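Local coordinates for PAN2-PAN3 deadenylation complex catalytic subunit pan2 (Neurospora crassa, PDB 4CZW), which is the catalytic subunit of the PAN deadenylation complex and probably shortens the poly(A) tails of mRNAs, releasing 5'-AMP with the help of divalent metal ions, at residues I225-V230 and P285-E290. Numbering follows the deposited sequence.
Sequences ITFSQV and PGWLPE
Trp287 lays its indole across the first turn of helix 227-235. From CB, CG stands anti to the backbone N (chi1 -165°), which carries the indole over the start of the helix. On the pyrrole side, NE1 gives a nearly straight hydrogen bond to Ile225 O, 2.6 Å away and in the indole plane. Next, Trp287 CZ2 lies 3.6 Å from Phe227 N and meets Val230 CG2 at the ring edge; CH2 reaches Phe227 CA (3.8 Å) and the same Val230 methyl. Phe227 CB makes a CH-pi contact, 4.0 Å from the centroid of the Trp287 six-membered ring, and the phenyl edge faces the indole in an offset edge-to-face stack, planes at 86°, CD1 touching Trp287 CZ3. An alanine in place of Trp287 would lose both the indole N-H and this face, and would probably loosen the hold of the loop on the helix start. Phe227 in turn carries Leu288 CD1 over the centre of one face, while Pro289 CD packs against Phe227 CD2 at 3.7 Å. A water bridges Phe227 N and Trp287 O. Thr226 N bonds to Gln229 OE1, and Gln229 N returns a weak bond to Thr226 OG1, a capping box. Within the pseudo-UCH domain, the contact joins this helix to the loop running from helix 276-282 to strand 291-297; Trp282 of the former meets Trp287 edge-to-face, and Glu305 of strand 300-305 touches Phe227 and Pro289.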
ATOM      1  N   ILE A 225      11.654 -17.622 -29.734  1.00 70.96           N
ATOM      2  CA  ILE A 225      10.842 -17.928 -28.564  1.00 62.27           C
ATOM      3  C   ILE A 225      10.127 -16.665 -28.096  1.00 60.42           C
ATOM      4  O   ILE A 225      10.769 -15.664 -27.778  1.00 65.64           O
ATOM      5  CB  ILE A 225      11.694 -18.494 -27.413  1.00 61.00           C
ATOM      6  CG1 ILE A 225      12.718 -19.498 -27.948  1.00 64.79           C
ATOM      7  CG2 ILE A 225      10.805 -19.129 -26.354  1.00 53.86           C
ATOM      8  CD1 ILE A 225      13.675 -20.013 -26.894  1.00 61.05           C
ATOM      9  N   THR A 226       8.800 -16.711 -28.059  1.00 54.45           N
ATOM     10  CA  THR A 226       8.012 -15.533 -27.710  1.00 50.50           C
ATOM     11  C   THR A 226       7.522 -15.576 -26.266  1.00 52.77           C
ATOM     12  O   THR A 226       7.544 -16.625 -25.622  1.00 51.87           O
ATOM     13  CB  THR A 226       6.796 -15.376 -28.642  1.00 48.83           C
ATOM     14  OG1 THR A 226       5.889 -16.466 -28.440  1.00 52.60           O
ATOM     15  CG2 THR A 226       7.240 -15.353 -30.096  1.00 53.63           C
ATOM     16  N   PHE A 227       7.082 -14.424 -25.767  1.00 46.92           N
ATOM     17  CA  PHE A 227       6.557 -14.316 -24.411  1.00 46.83           C
ATOM     18  C   PHE A 227       5.241 -15.072 -24.272  1.00 51.20           C
ATOM     19  O   PHE A 227       4.939 -15.626 -23.215  1.00 48.65           O
ATOM     20  CB  PHE A 227       6.366 -12.845 -24.027  1.00 43.39           C
ATOM     21  CG  PHE A 227       5.692 -12.646 -22.698  1.00 40.15           C
ATOM     22  CD1 PHE A 227       6.407 -12.770 -21.518  1.00 38.71           C
ATOM     23  CD2 PHE A 227       4.345 -12.325 -22.630  1.00 38.22           C
ATOM     24  CE1 PHE A 227       5.789 -12.585 -20.295  1.00 40.63           C
ATOM     25  CE2 PHE A 227       3.723 -12.140 -21.409  1.00 38.50           C
ATOM     26  CZ  PHE A 227       4.446 -12.270 -20.241  1.00 42.33           C
ATOM     27  N   SER A 228       4.460 -15.087 -25.349  1.00 45.54           N
ATOM     28  CA  SER A 228       3.182 -15.787 -25.366  1.00 52.37           C
ATOM     29  C   SER A 228       3.378 -17.287 -25.163  1.00 58.20           C
ATOM     30  O   SER A 228       2.578 -17.944 -24.497  1.00 49.54           O
ATOM     31  CB  SER A 228       2.445 -15.523 -26.681  1.00 55.97           C
ATOM     32  OG  SER A 228       2.168 -14.143 -26.843  1.00 57.45           O
ATOM     33  N   GLN A 229       4.451 -17.818 -25.740  1.00 49.21           N
ATOM     34  CA  GLN A 229       4.778 -19.233 -25.605  1.00 44.95           C
ATOM     35  C   GLN A 229       5.263 -19.558 -24.195  1.00 47.10           C
ATOM     36  O   GLN A 229       4.948 -20.616 -23.649  1.00 46.46           O
ATOM     37  CB  GLN A 229       5.839 -19.634 -26.632  1.00 46.52           C
ATOM     38  CG  GLN A 229       5.356 -19.593 -28.072  1.00 56.54           C
ATOM     39  CD  GLN A 229       6.492 -19.702 -29.070  1.00 69.00           C
ATOM     40  OE1 GLN A 229       7.660 -19.539 -28.718  1.00 64.56           O
ATOM     41  NE2 GLN A 229       6.154 -19.980 -30.324  1.00 77.48           N
ATOM     42  N   VAL A 230       6.033 -18.644 -23.614  1.00 46.41           N
ATOM     43  CA  VAL A 230       6.550 -18.820 -22.261  1.00 48.87           C
ATOM     44  C   VAL A 230       5.416 -18.751 -21.241  1.00 49.53           C
ATOM     45  O   VAL A 230       5.388 -19.515 -20.274  1.00 44.37           O
ATOM     46  CB  VAL A 230       7.624 -17.760 -21.930  1.00 48.46           C
ATOM     47  CG1 VAL A 230       8.028 -17.834 -20.467  1.00 45.06           C
ATOM     48  CG2 VAL A 230       8.838 -17.943 -22.829  1.00 39.59           C
ATOM     49  N   PRO A 285      15.218  -7.058 -27.538  1.00 49.77           N
ATOM     50  CA  PRO A 285      14.430  -5.826 -27.655  1.00 49.11           C
ATOM     51  C   PRO A 285      13.002  -6.079 -28.132  1.00 51.60           C
ATOM     52  O   PRO A 285      12.797  -6.694 -29.178  1.00 52.78           O
ATOM     53  CB  PRO A 285      15.212  -5.005 -28.688  1.00 52.57           C
ATOM     54  CG  PRO A 285      16.027  -6.005 -29.440  1.00 59.45           C
ATOM     55  CD  PRO A 285      16.384  -7.055 -28.437  1.00 56.30           C
ATOM     56  N   GLY A 286      12.029  -5.608 -27.358  1.00 60.75           N
ATOM     57  CA  GLY A 286      10.628  -5.737 -27.714  1.00 49.25           C
ATOM     58  C   GLY A 286      10.052  -7.111 -27.428  1.00 52.46           C
ATOM     59  O   GLY A 286       9.008  -7.477 -27.968  1.00 62.58           O
ATOM     60  N   TRP A 287      10.727  -7.871 -26.572  1.00 48.50           N
ATOM     61  CA  TRP A 287      10.295  -9.229 -26.258  1.00 43.32           C
ATOM     62  C   TRP A 287       9.056  -9.232 -25.370  1.00 46.58           C
ATOM     63  O   TRP A 287       8.185 -10.088 -25.514  1.00 54.97           O
ATOM     64  CB  TRP A 287      11.423 -10.011 -25.583  1.00 46.07           C
ATOM     65  CG  TRP A 287      11.184 -11.489 -25.549  1.00 50.94           C
ATOM     66  CD1 TRP A 287      11.351 -12.367 -26.579  1.00 56.21           C
ATOM     67  CD2 TRP A 287      10.739 -12.264 -24.428  1.00 53.51           C
ATOM     68  NE1 TRP A 287      11.034 -13.640 -26.172  1.00 55.52           N
ATOM     69  CE2 TRP A 287      10.657 -13.604 -24.855  1.00 54.50           C
ATOM     70  CE3 TRP A 287      10.402 -11.956 -23.106  1.00 46.08           C
ATOM     71  CZ2 TRP A 287      10.252 -14.635 -24.008  1.00 50.21           C
ATOM     72  CZ3 TRP A 287      10.000 -12.980 -22.268  1.00 46.83           C
ATOM     73  CH2 TRP A 287       9.928 -14.303 -22.722  1.00 51.67           C
ATOM     74  N   LEU A 288       8.984  -8.276 -24.450  1.00 49.74           N
ATOM     75  CA  LEU A 288       7.834  -8.159 -23.560  1.00 38.73           C
ATOM     76  C   LEU A 288       6.762  -7.265 -24.168  1.00 48.52           C
ATOM     77  O   LEU A 288       6.960  -6.057 -24.303  1.00 55.53           O
ATOM     78  CB  LEU A 288       8.257  -7.612 -22.194  1.00 43.33           C
ATOM     79  CG  LEU A 288       7.123  -7.360 -21.198  1.00 48.48           C
ATOM     80  CD1 LEU A 288       6.386  -8.652 -20.876  1.00 45.57           C
ATOM     81  CD2 LEU A 288       7.651  -6.712 -19.927  1.00 40.71           C
ATOM     82  N   PRO A 289       5.620  -7.858 -24.540  1.00 51.19           N
ATOM     83  CA  PRO A 289       4.511  -7.096 -25.117  1.00 48.15           C
ATOM     84  C   PRO A 289       3.713  -6.362 -24.045  1.00 52.75           C
ATOM     85  O   PRO A 289       3.570  -6.870 -22.932  1.00 57.22           O
ATOM     86  CB  PRO A 289       3.664  -8.176 -25.789  1.00 45.02           C
ATOM     87  CG  PRO A 289       3.891  -9.384 -24.948  1.00 39.14           C
ATOM     88  CD  PRO A 289       5.314  -9.298 -24.455  1.00 47.79           C
ATOM     89  N   GLU A 290       3.204  -5.181 -24.375  1.00 48.48           N
ATOM     90  CA  GLU A 290       2.379  -4.428 -23.440  1.00 56.56           C
ATOM     91  C   GLU A 290       0.929  -4.886 -23.524  1.00 51.03           C
ATOM     92  O   GLU A 290       0.073  -4.419 -22.773  1.00 49.97           O
ATOM     93  CB  GLU A 290       2.471  -2.926 -23.715  1.00 57.34           C
ATOM     94  CG  GLU A 290       1.935  -2.511 -25.074  1.00 70.30           C
ATOM     95  CD  GLU A 290       1.622  -1.029 -25.147  1.00 82.79           C
ATOM     96  OE1 GLU A 290       0.880  -0.534 -24.273  1.00 78.62           O
ATOM     97  OE2 GLU A 290       2.119  -0.360 -26.078  1.00 72.09           O
TER
HETATM   98  O   HOH W   1       7.608 -12.098 -27.207  1.00 38.63           O